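Local coordinates for DNA repair protein RAD7 (Saccharomyces cerevisiae, PDB 5ZB2) that acts in global genome nucleotide excision repair of nontranscribed DNA within the GGR complex and binds Elc1, the chain here comprising its leucine-rich-repeat part, at residues Glu334-Phe340 / Arg357-Val363; Leu249-Ile255 / Gln278-Leu284; Tyr215-Glu220 / Gly245-Leu249. All coordinates share one frame; numbering follows the deposited sequence.

Interaction 1 of 3, residues Glu334-Phe340 / Arg357-Val363; sequences ELTKEAF and RCVDDSV
The Phe340 ring is touched by Cys358, Val359 and Val363, which meet it from different directions, in a packing that joins two successive turns of a leucine-rich-repeat solenoid. Val363 lies over one face: its CG1 methyl stands 4.1 Å from the ring centroid, a CH-pi contact 27° off the ring normal. Cys358 approaches in the plane of the ring, where SG lies 3.5 Å from Phe340 CE2, a sulfur-aromatic contact at the ring edge. Val359 comes in obliquely with CG2 against CZ, its side chain running at about a right angle to that of Phe340. With CG of Phe340 anti to its own carbonyl carbon (chi1 -59°), the ring reaches across to the next repeat, where Leu353, Met366 and Leu367 also touch it.

Toward the surface the contact changes character. Lys337, fully extended, slides past Val363 in the opposite direction, and its NZ ends 3.6 Å from Ser362 CB. Each segment leads into a helix, the first of them weakly bonded, and each has a capped start: Thr336 OG1 accepts from Glu338 N, and the same hydroxyl is hydrogen-bonded to Asp309 of the preceding helix 309-320, while Asp360 OD1 accepts from Val363 N. The Arg357 chain bends at chi3 (55°), and its NH2 is hydrogen-bonded to Lys333 O. Between the two backbones, a water lies 2.8 Å from Leu335 O and accepts from Cys358 N at 3.1 Å.

Interaction 2 of 3, residues Leu249-Ile255 / Gln278-Leu284; sequences LTDSMII and QITTDSL
Asp251, in the first turn of helix 251-261, reaches across to the start of helix 281-290 and takes three hydrogen bonds there. Its OD1 uses the syn lone pair for Thr280 N, 2.8 Å away with a nearly straight N-H...O angle of 167°, and the same oxygen accepts from Ser283 OG, which comes from above the carboxylate plane. Its OD2 accepts from Thr280 OG1 on the syn side, 22° out of the plane. Thr280 OG1, lodged between its own backbone N and carbonyl carbon (chi1 69°), can thereby also cap the helix by accepting from Ser283 N at 3.2 Å.

Next to this polar cluster the packing is close and apolar. Ile254 points toward the other segment, setting CG2 against Ser283 CB and CD1 3.7 Å from Leu284 CD2; the same CD1 meets Ile279 CD1, the two isoleucines crossing at about a right angle. Phe287 extends this core between neighbouring repeats of the leucine-rich-repeat solenoid.

The other flank is wetter and looser. Gln278 lies alongside Thr250, both pointing the same way, and its amide comes no closer to the CG2 methyl than OE1 at 3.8 Å; NE2 is instead hydrogen-bonded to Ile247 O. Two waters bridge the backbones here, one linking Leu249 O to Gln278 N, the other Asp251 N to Gln278 O.

With three donors turned on one carboxylate, Asp251 is probably stabilised as the anion and its rotation fixed, linking one helix start to the cap of the next.

Interaction 3 of 3, residues Tyr215-Glu220 / Gly245-Leu249; sequences YPFNEE and GCIDL
Two equivalent turns of a leucine-rich-repeat solenoid, each leading from a strand toward the helix that follows, meet where Tyr215 lies against Gly245. The tyrosine ring meets the glycine obliquely, CD1 being 3.7 Å from Gly245 CA. Gly245 has a positive phi (74°), and a side chain at this position would run into the ring, so both its backbone shape and the tyrosine suit a residue without one. Arg189, from an earlier turn of the solenoid, makes a cation-pi interaction with Tyr215. Next along, Pro216 sets CD 4.0 Å from Cys246 SG, a small apolar contact at the buried end.

As in other leucine-rich-repeat proteins, consecutive repeats stack in parallel, so the residues after strand 210-214 face those after strand 240-244. Here the two loops share no direct hydrogen bond, and water lies between them. One molecule donates to Glu219 O at 2.7 Å and accepts from Asp248 N; another lies within reach of Gly245 O and, at 3.2 Å, of Glu219 OE1.

Glu219 makes its apolar contact through its stem. CG, anti to the carbonyl carbon (chi1 -67°), lies 3.5 Å from Ile247 CG1, and the bend at chi2 turns the carboxylate toward the water near Gly245. Asp248, within the type I turn from Cys246 to Leu249, aims its CB at Glu219 O, 3.3 Å away, with its carboxylate beside Glu220 CA. A glycine in place of Asp248 would probably open a gap beside Glu219 O and Glu220 CA and let the turn move more freely. The Glu220 and Asp248 carboxylates stay apart, OE1 of the first being 5.7 Å from OD1 of the second.

From the N terminus, interaction 3 comes first, closing a loop that runs through helix 224-234 and strand 240-244. Interaction 2 follows, its loop containing most of helix 251-261 and strand 270-272, and interaction 1 comes last, spanning strand 350-352. The three are in series; none nests in or crosses another. Interactions 3 and 2 share Leu249, and Gln278 of interaction 2 reaches back to the 245-249 segment, so three consecutive turns are joined here; the centres of interactions 2 and 3 lie about 15 Å apart. Interaction 1 lies farther toward the C terminus, about 23 Å from interaction 2 between centres and without touching it. Each ties one solenoid turn to its successor.

Interaction 1 of 3, residues Glu334-Phe340 / Arg357-Val363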
loop_
_atom_site.group_PDB
_atom_site.type_symbol
_atom_site.label_atom_id
_atom_site.label_comp_id
_atom_site.label_asym_id
_atom_site.label_seq_id
_atom_site.Cartn_x
_atom_site.Cartn_y
_atom_site.Cartn_z
ATOM N N GLU A 334 -51.786 -19.362 -0.379
ATOM C CA GLU A 334 -52.963 -19.710 0.406
ATOM C C GLU A 334 -53.750 -18.499 0.884
ATOM O O GLU A 334 -54.890 -18.663 1.329
ATOM C CB GLU A 334 -52.558 -20.553 1.616
ATOM C CG GLU A 334 -51.976 -21.907 1.255
ATOM C CD GLU A 334 -52.948 -22.766 0.472
ATOM O OE1 GLU A 334 -54.151 -22.766 0.810
ATOM O OE2 GLU A 334 -52.509 -23.430 -0.491
ATOM N N LEU A 335 -53.189 -17.300 0.803
ATOM C CA LEU A 335 -53.916 -16.122 1.249
ATOM C C LEU A 335 -55.153 -15.899 0.386
ATOM O O LEU A 335 -55.199 -16.273 -0.789
ATOM C CB LEU A 335 -53.016 -14.885 1.202
ATOM C CG LEU A 335 -51.805 -14.894 2.137
ATOM C CD1 LEU A 335 -50.936 -13.674 1.889
ATOM C CD2 LEU A 335 -52.243 -14.957 3.599
ATOM N N THR A 336 -56.166 -15.292 0.988
ATOM C CA THR A 336 -57.368 -14.867 0.289
ATOM C C THR A 336 -57.541 -13.367 0.498
ATOM O O THR A 336 -56.726 -12.710 1.151
ATOM C CB THR A 336 -58.607 -15.628 0.779
ATOM O OG1 THR A 336 -59.049 -15.085 2.027
ATOM C CG2 THR A 336 -58.312 -17.118 0.945
ATOM N N LYS A 337 -58.627 -12.826 -0.057
ATOM C CA LYS A 337 -58.871 -11.393 0.052
ATOM C C LYS A 337 -59.069 -10.967 1.502
ATOM O O LYS A 337 -58.780 -9.818 1.855
ATOM C CB LYS A 337 -60.088 -11.010 -0.789
ATOM C CG LYS A 337 -60.328 -9.516 -0.899
ATOM C CD LYS A 337 -61.460 -9.221 -1.867
ATOM C CE LYS A 337 -61.624 -7.730 -2.115
ATOM N NZ LYS A 337 -62.737 -7.453 -3.066
ATOM N N GLU A 338 -59.539 -11.877 2.358
ATOM C CA GLU A 338 -59.817 -11.515 3.744
ATOM C C GLU A 338 -58.556 -11.078 4.478
ATOM O O GLU A 338 -58.618 -10.203 5.349
ATOM C CB GLU A 338 -60.472 -12.692 4.472
ATOM C CG GLU A 338 -60.950 -12.368 5.882
ATOM C CD GLU A 338 -62.058 -11.332 5.902
ATOM O OE1 GLU A 338 -62.623 -11.046 4.824
ATOM O OE2 GLU A 338 -62.362 -10.806 6.993
ATOM N N ALA A 339 -57.407 -11.674 4.151
ATOM C CA ALA A 339 -56.163 -11.271 4.796
ATOM C C ALA A 339 -55.887 -9.788 4.577
ATOM O O ALA A 339 -55.483 -9.079 5.507
ATOM C CB ALA A 339 -54.999 -12.111 4.271
ATOM N N PHE A 340 -56.104 -9.299 3.356
ATOM C CA PHE A 340 -55.796 -7.909 3.047
ATOM C C PHE A 340 -56.849 -6.945 3.577
ATOM O O PHE A 340 -56.575 -5.744 3.677
ATOM C CB PHE A 340 -55.636 -7.738 1.537
ATOM C CG PHE A 340 -54.560 -8.600 0.948
ATOM C CD1 PHE A 340 -53.228 -8.239 1.063
ATOM C CD2 PHE A 340 -54.874 -9.778 0.292
ATOM C CE1 PHE A 340 -52.233 -9.033 0.527
ATOM C CE2 PHE A 340 -53.879 -10.574 -0.249
ATOM C CZ PHE A 340 -52.560 -10.201 -0.130
ATOM N N ARG A 357 -51.509 -15.372 -5.425
ATOM C CA ARG A 357 -52.577 -15.723 -6.357
ATOM C C ARG A 357 -53.790 -14.805 -6.225
ATOM O O ARG A 357 -54.301 -14.286 -7.222
ATOM C CB ARG A 357 -52.970 -17.183 -6.118
ATOM C CG ARG A 357 -54.223 -17.670 -6.834
ATOM C CD ARG A 357 -54.611 -19.056 -6.331
ATOM N NE ARG A 357 -54.771 -19.070 -4.879
ATOM C CZ ARG A 357 -55.844 -18.619 -4.236
ATOM N NH1 ARG A 357 -56.870 -18.116 -4.910
ATOM N NH2 ARG A 357 -55.885 -18.666 -2.912
ATOM N N CYS A 358 -54.276 -14.603 -4.998
ATOM C CA CYS A 358 -55.572 -13.963 -4.808
ATOM C C CYS A 358 -55.577 -12.476 -5.153
ATOM O O CYS A 358 -56.662 -11.901 -5.282
ATOM C CB CYS A 358 -56.039 -14.151 -3.362
ATOM S SG CYS A 358 -55.117 -13.175 -2.165
ATOM N N VAL A 359 -54.414 -11.841 -5.315
ATOM C CA VAL A 359 -54.373 -10.396 -5.521
ATOM C C VAL A 359 -54.996 -10.053 -6.868
ATOM O O VAL A 359 -54.653 -10.646 -7.900
ATOM C CB VAL A 359 -52.931 -9.876 -5.425
ATOM C CG1 VAL A 359 -52.876 -8.368 -5.666
ATOM C CG2 VAL A 359 -52.338 -10.204 -4.067
ATOM N N ASP A 360 -55.914 -9.090 -6.865
ATOM C CA ASP A 360 -56.520 -8.579 -8.089
ATOM C C ASP A 360 -56.673 -7.068 -7.942
ATOM O O ASP A 360 -56.214 -6.470 -6.963
ATOM C CB ASP A 360 -57.855 -9.281 -8.385
ATOM C CG ASP A 360 -58.895 -9.066 -7.293
ATOM O OD1 ASP A 360 -58.826 -8.049 -6.572
ATOM O OD2 ASP A 360 -59.797 -9.922 -7.165
ATOM N N ASP A 361 -57.334 -6.447 -8.920
ATOM C CA ASP A 361 -57.481 -4.994 -8.910
ATOM C C ASP A 361 -58.218 -4.523 -7.663
ATOM O O ASP A 361 -57.871 -3.489 -7.082
ATOM C CB ASP A 361 -58.212 -4.531 -10.170
ATOM C CG ASP A 361 -57.433 -4.826 -11.438
ATOM O OD1 ASP A 361 -56.184 -4.850 -11.380
ATOM O OD2 ASP A 361 -58.069 -5.031 -12.492
ATOM N N SER A 362 -59.240 -5.269 -7.238
ATOM C CA SER A 362 -59.995 -4.887 -6.050
ATOM C C SER A 362 -59.110 -4.847 -4.812
ATOM O O SER A 362 -59.314 -4.004 -3.931
ATOM C CB SER A 362 -61.158 -5.856 -5.835
ATOM O OG SER A 362 -62.044 -5.839 -6.941
ATOM N N VAL A 363 -58.127 -5.745 -4.724
ATOM C CA VAL A 363 -57.229 -5.753 -3.573
ATOM C C VAL A 363 -56.293 -4.551 -3.625
ATOM O O VAL A 363 -56.128 -3.829 -2.635
ATOM C CB VAL A 363 -56.447 -7.078 -3.513
ATOM C CG1 VAL A 363 -55.542 -7.109 -2.290
ATOM C CG2 VAL A 363 -57.403 -8.265 -3.497
HETATM O O HOH W 1 -53.080 -16.171 -2.658
#

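Interaction 2 of 3, residues Leu249-Ile255 / Gln278-Leu284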
loop_
_atom_site.group_PDB
_atom_site.type_symbol
_atom_site.label_atom_id
_atom_site.label_comp_id
_atom_site.label_asym_id
_atom_site.label_seq_id
_atom_site.Cartn_x
_atom_site.Cartn_y
_atom_site.Cartn_z
ATOM N N LEU A 249 -36.685 -26.625 9.394
ATOM C CA LEU A 249 -37.420 -26.198 10.576
ATOM C C LEU A 249 -38.914 -26.466 10.415
ATOM O O LEU A 249 -39.467 -26.384 9.315
ATOM C CB LEU A 249 -37.181 -24.711 10.842
ATOM C CG LEU A 249 -35.727 -24.314 11.105
ATOM C CD1 LEU A 249 -35.606 -22.814 11.318
ATOM C CD2 LEU A 249 -35.158 -25.068 12.296
ATOM N N THR A 250 -39.568 -26.785 11.534
ATOM C CA THR A 250 -40.977 -27.160 11.545
ATOM C C THR A 250 -41.712 -26.386 12.634
ATOM O O THR A 250 -41.133 -25.565 13.350
ATOM C CB THR A 250 -41.151 -28.666 11.775
ATOM O OG1 THR A 250 -40.829 -28.975 13.135
ATOM C CG2 THR A 250 -40.246 -29.466 10.846
ATOM N N ASP A 251 -43.009 -26.676 12.768
ATOM C CA ASP A 251 -43.809 -26.038 13.809
ATOM C C ASP A 251 -43.198 -26.239 15.191
ATOM O O ASP A 251 -43.439 -25.433 16.099
ATOM C CB ASP A 251 -45.238 -26.584 13.783
ATOM C CG ASP A 251 -46.065 -26.013 12.643
ATOM O OD1 ASP A 251 -45.591 -25.072 11.962
ATOM O OD2 ASP A 251 -47.203 -26.498 12.440
ATOM N N SER A 252 -42.411 -27.302 15.370
ATOM C CA SER A 252 -41.767 -27.542 16.658
ATOM C C SER A 252 -40.957 -26.329 17.095
ATOM O O SER A 252 -41.007 -25.916 18.260
ATOM C CB SER A 252 -40.877 -28.782 16.572
ATOM O OG SER A 252 -40.130 -28.938 17.761
ATOM N N MET A 253 -40.198 -25.744 16.167
ATOM C CA MET A 253 -39.464 -24.520 16.477
ATOM C C MET A 253 -40.417 -23.412 16.901
ATOM O O MET A 253 -40.091 -22.603 17.779
ATOM C CB MET A 253 -38.637 -24.084 15.266
ATOM C CG MET A 253 -37.739 -22.888 15.517
ATOM S SD MET A 253 -38.535 -21.288 15.251
ATOM C CE MET A 253 -38.621 -21.242 13.459
ATOM N N ILE A 254 -41.604 -23.369 16.295
ATOM C CA ILE A 254 -42.567 -22.316 16.605
ATOM C C ILE A 254 -43.200 -22.562 17.968
ATOM O O ILE A 254 -43.333 -21.643 18.784
ATOM C CB ILE A 254 -43.643 -22.230 15.507
ATOM C CG1 ILE A 254 -43.013 -22.023 14.122
ATOM C CG2 ILE A 254 -44.650 -21.123 15.832
ATOM C CD1 ILE A 254 -42.279 -20.711 13.951
ATOM N N ILE A 255 -43.613 -23.802 18.227
ATOM C CA ILE A 255 -44.343 -24.114 19.451
ATOM C C ILE A 255 -43.394 -24.198 20.638
ATOM O O ILE A 255 -43.652 -23.619 21.699
ATOM C CB ILE A 255 -45.137 -25.423 19.270
ATOM C CG1 ILE A 255 -46.095 -25.313 18.076
ATOM C CG2 ILE A 255 -45.903 -25.777 20.545
ATOM C CD1 ILE A 255 -47.084 -24.167 18.164
ATOM N N GLN A 278 -42.474 -25.937 5.785
ATOM C CA GLN A 278 -43.070 -26.848 6.758
ATOM C C GLN A 278 -43.791 -26.128 7.892
ATOM O O GLN A 278 -44.558 -26.768 8.617
ATOM C CB GLN A 278 -42.000 -27.779 7.341
ATOM C CG GLN A 278 -41.472 -28.799 6.338
ATOM C CD GLN A 278 -40.649 -29.895 6.987
ATOM O OE1 GLN A 278 -41.190 -30.897 7.457
ATOM N NE2 GLN A 278 -39.335 -29.714 7.009
ATOM N N ILE A 279 -43.583 -24.820 8.049
ATOM C CA ILE A 279 -44.282 -24.054 9.071
ATOM C C ILE A 279 -45.720 -23.811 8.630
ATOM O O ILE A 279 -45.974 -23.361 7.503
ATOM C CB ILE A 279 -43.541 -22.736 9.342
ATOM C CG1 ILE A 279 -42.146 -23.046 9.900
ATOM C CG2 ILE A 279 -44.346 -21.852 10.293
ATOM C CD1 ILE A 279 -41.319 -21.825 10.267
ATOM N N THR A 280 -46.668 -24.090 9.521
ATOM C CA THR A 280 -48.085 -24.029 9.197
ATOM C C THR A 280 -48.697 -22.700 9.629
ATOM O O THR A 280 -48.154 -21.969 10.460
ATOM C CB THR A 280 -48.852 -25.174 9.868
ATOM O OG1 THR A 280 -48.869 -24.968 11.286
ATOM C CG2 THR A 280 -48.203 -26.515 9.554
ATOM N N THR A 281 -49.859 -22.404 9.045
ATOM C CA THR A 281 -50.635 -21.242 9.459
ATOM C C THR A 281 -51.011 -21.333 10.932
ATOM O O THR A 281 -51.031 -20.320 11.642
ATOM C CB THR A 281 -51.895 -21.138 8.599
ATOM O OG1 THR A 281 -51.525 -21.159 7.215
ATOM C CG2 THR A 281 -52.665 -19.861 8.909
ATOM N N ASP A 282 -51.313 -22.541 11.405
ATOM C CA ASP A 282 -51.786 -22.721 12.773
ATOM C C ASP A 282 -50.723 -22.318 13.787
ATOM O O ASP A 282 -51.009 -21.584 14.742
ATOM C CB ASP A 282 -52.204 -24.177 12.976
ATOM C CG ASP A 282 -53.331 -24.593 12.048
ATOM O OD1 ASP A 282 -54.245 -23.773 11.825
ATOM O OD2 ASP A 282 -53.298 -25.734 11.539
ATOM N N SER A 283 -49.488 -22.791 13.605
ATOM C CA SER A 283 -48.453 -22.519 14.599
ATOM C C SER A 283 -48.186 -21.023 14.725
ATOM O O SER A 283 -48.049 -20.505 15.839
ATOM C CB SER A 283 -47.169 -23.270 14.248
ATOM O OG SER A 283 -46.544 -22.729 13.097
ATOM N N LEU A 284 -48.127 -20.307 13.599
ATOM C CA LEU A 284 -47.827 -18.879 13.654
ATOM C C LEU A 284 -49.000 -18.088 14.219
ATOM O O LEU A 284 -48.797 -17.116 14.958
ATOM C CB LEU A 284 -47.447 -18.357 12.269
ATOM C CG LEU A 284 -46.077 -18.798 11.731
ATOM C CD1 LEU A 284 -45.790 -18.115 10.410
ATOM C CD2 LEU A 284 -44.939 -18.515 12.710
HETATM O O HOH W 2 -39.675 -25.411 6.700
HETATM O O HOH W 3 -44.369 -28.386 10.735
#

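Interaction 3 of 3, residues Tyr215-Glu220 / Gly245-Leu249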
loop_
_atom_site.group_PDB
_atom_site.type_symbol
_atom_site.label_atom_id
_atom_site.label_comp_id
_atom_site.label_asym_id
_atom_site.label_seq_id
_atom_site.Cartn_x
_atom_site.Cartn_y
_atom_site.Cartn_z
ATOM N N TYR A 215 -29.570 -19.816 4.386
ATOM C CA TYR A 215 -29.149 -20.790 3.387
ATOM C C TYR A 215 -27.974 -21.640 3.857
ATOM O O TYR A 215 -26.878 -21.564 3.290
ATOM C CB TYR A 215 -28.824 -20.056 2.083
ATOM C CG TYR A 215 -29.934 -19.099 1.722
ATOM C CD1 TYR A 215 -31.178 -19.576 1.347
ATOM C CD2 TYR A 215 -29.755 -17.725 1.804
ATOM C CE1 TYR A 215 -32.213 -18.718 1.045
ATOM C CE2 TYR A 215 -30.784 -16.854 1.503
ATOM C CZ TYR A 215 -32.015 -17.359 1.123
ATOM O OH TYR A 215 -33.054 -16.508 0.816
ATOM N N PRO A 216 -28.166 -22.472 4.879
ATOM C CA PRO A 216 -27.132 -23.451 5.230
ATOM C C PRO A 216 -26.943 -24.459 4.108
ATOM O O PRO A 216 -27.888 -24.816 3.401
ATOM C CB PRO A 216 -27.687 -24.117 6.493
ATOM C CG PRO A 216 -29.174 -23.961 6.362
ATOM C CD PRO A 216 -29.379 -22.631 5.697
ATOM N N PHE A 217 -25.701 -24.925 3.952
ATOM C CA PHE A 217 -25.387 -25.835 2.855
ATOM C C PHE A 217 -26.139 -27.152 3.003
ATOM O O PHE A 217 -26.803 -27.612 2.066
ATOM C CB PHE A 217 -23.879 -26.077 2.791
ATOM C CG PHE A 217 -23.437 -26.781 1.543
ATOM C CD1 PHE A 217 -23.405 -26.111 0.330
ATOM C CD2 PHE A 217 -23.060 -28.111 1.580
ATOM C CE1 PHE A 217 -23.000 -26.757 -0.823
ATOM C CE2 PHE A 217 -22.653 -28.763 0.432
ATOM C CZ PHE A 217 -22.625 -28.086 -0.772
ATOM N N ASN A 218 -26.043 -27.778 4.173
ATOM C CA ASN A 218 -26.840 -28.953 4.505
ATOM C C ASN A 218 -27.941 -28.509 5.460
ATOM O O ASN A 218 -27.671 -28.151 6.612
ATOM C CB ASN A 218 -25.973 -30.050 5.114
ATOM C CG ASN A 218 -24.976 -30.619 4.122
ATOM O OD1 ASN A 218 -25.286 -30.784 2.941
ATOM N ND2 ASN A 218 -23.769 -30.913 4.592
ATOM N N GLU A 219 -29.184 -28.542 4.977
ATOM C CA GLU A 219 -30.284 -27.906 5.693
ATOM C C GLU A 219 -30.548 -28.567 7.041
ATOM O O GLU A 219 -31.030 -27.908 7.969
ATOM C CB GLU A 219 -31.544 -27.929 4.824
ATOM C CG GLU A 219 -31.456 -27.058 3.555
ATOM C CD GLU A 219 -30.520 -27.608 2.496
ATOM O OE1 GLU A 219 -29.930 -26.795 1.752
ATOM O OE2 GLU A 219 -30.381 -28.845 2.402
ATOM N N GLU A 220 -30.244 -29.860 7.176
ATOM C CA GLU A 220 -30.462 -30.536 8.449
ATOM C C GLU A 220 -29.521 -30.047 9.544
ATOM O O GLU A 220 -29.763 -30.343 10.717
ATOM C CB GLU A 220 -30.325 -32.057 8.284
ATOM C CG GLU A 220 -28.930 -32.567 7.931
ATOM C CD GLU A 220 -28.586 -32.403 6.461
ATOM O OE1 GLU A 220 -29.402 -31.822 5.715
ATOM O OE2 GLU A 220 -27.496 -32.857 6.055
ATOM N N GLY A 245 -34.211 -19.862 4.276
ATOM C CA GLY A 245 -33.715 -21.067 3.647
ATOM C C GLY A 245 -33.464 -22.228 4.580
ATOM O O GLY A 245 -32.905 -23.240 4.144
ATOM N N CYS A 246 -33.855 -22.122 5.849
ATOM C CA CYS A 246 -33.673 -23.209 6.812
ATOM C C CYS A 246 -34.881 -24.145 6.734
ATOM O O CYS A 246 -35.708 -24.240 7.644
ATOM C CB CYS A 246 -33.484 -22.647 8.216
ATOM S SG CYS A 246 -32.072 -21.530 8.411
ATOM N N ILE A 247 -34.971 -24.818 5.602
ATOM C CA ILE A 247 -36.078 -25.672 5.252
ATOM C C ILE A 247 -36.358 -26.849 6.147
ATOM O O ILE A 247 -37.388 -27.441 6.084
ATOM C CB ILE A 247 -36.009 -26.103 3.772
ATOM C CG1 ILE A 247 -34.964 -27.180 3.542
ATOM C CG2 ILE A 247 -35.738 -24.909 2.897
ATOM C CD1 ILE A 247 -35.095 -27.913 2.242
ATOM N N ASP A 248 -35.432 -27.164 7.003
ATOM C CA ASP A 248 -35.604 -28.276 7.927
ATOM C C ASP A 248 -36.424 -27.911 9.160
ATOM O O ASP A 248 -36.821 -28.811 9.909
ATOM C CB ASP A 248 -34.231 -28.798 8.362
ATOM C CG ASP A 248 -34.282 -30.218 8.885
ATOM O OD1 ASP A 248 -34.522 -31.139 8.073
ATOM O OD2 ASP A 248 -34.064 -30.414 10.102
ATOM N N LEU A 249 -36.685 -26.625 9.394
ATOM C CA LEU A 249 -37.420 -26.198 10.576
ATOM C C LEU A 249 -38.914 -26.466 10.415
ATOM O O LEU A 249 -39.467 -26.384 9.315
ATOM C CB LEU A 249 -37.181 -24.711 10.842
ATOM C CG LEU A 249 -35.727 -24.314 11.105
ATOM C CD1 LEU A 249 -35.606 -22.814 11.318
ATOM C CD2 LEU A 249 -35.158 -25.068 12.296
HETATM O O HOH W 4 -32.939 -26.015 8.064
HETATM O O HOH W 5 -31.105 -23.794 2.041
#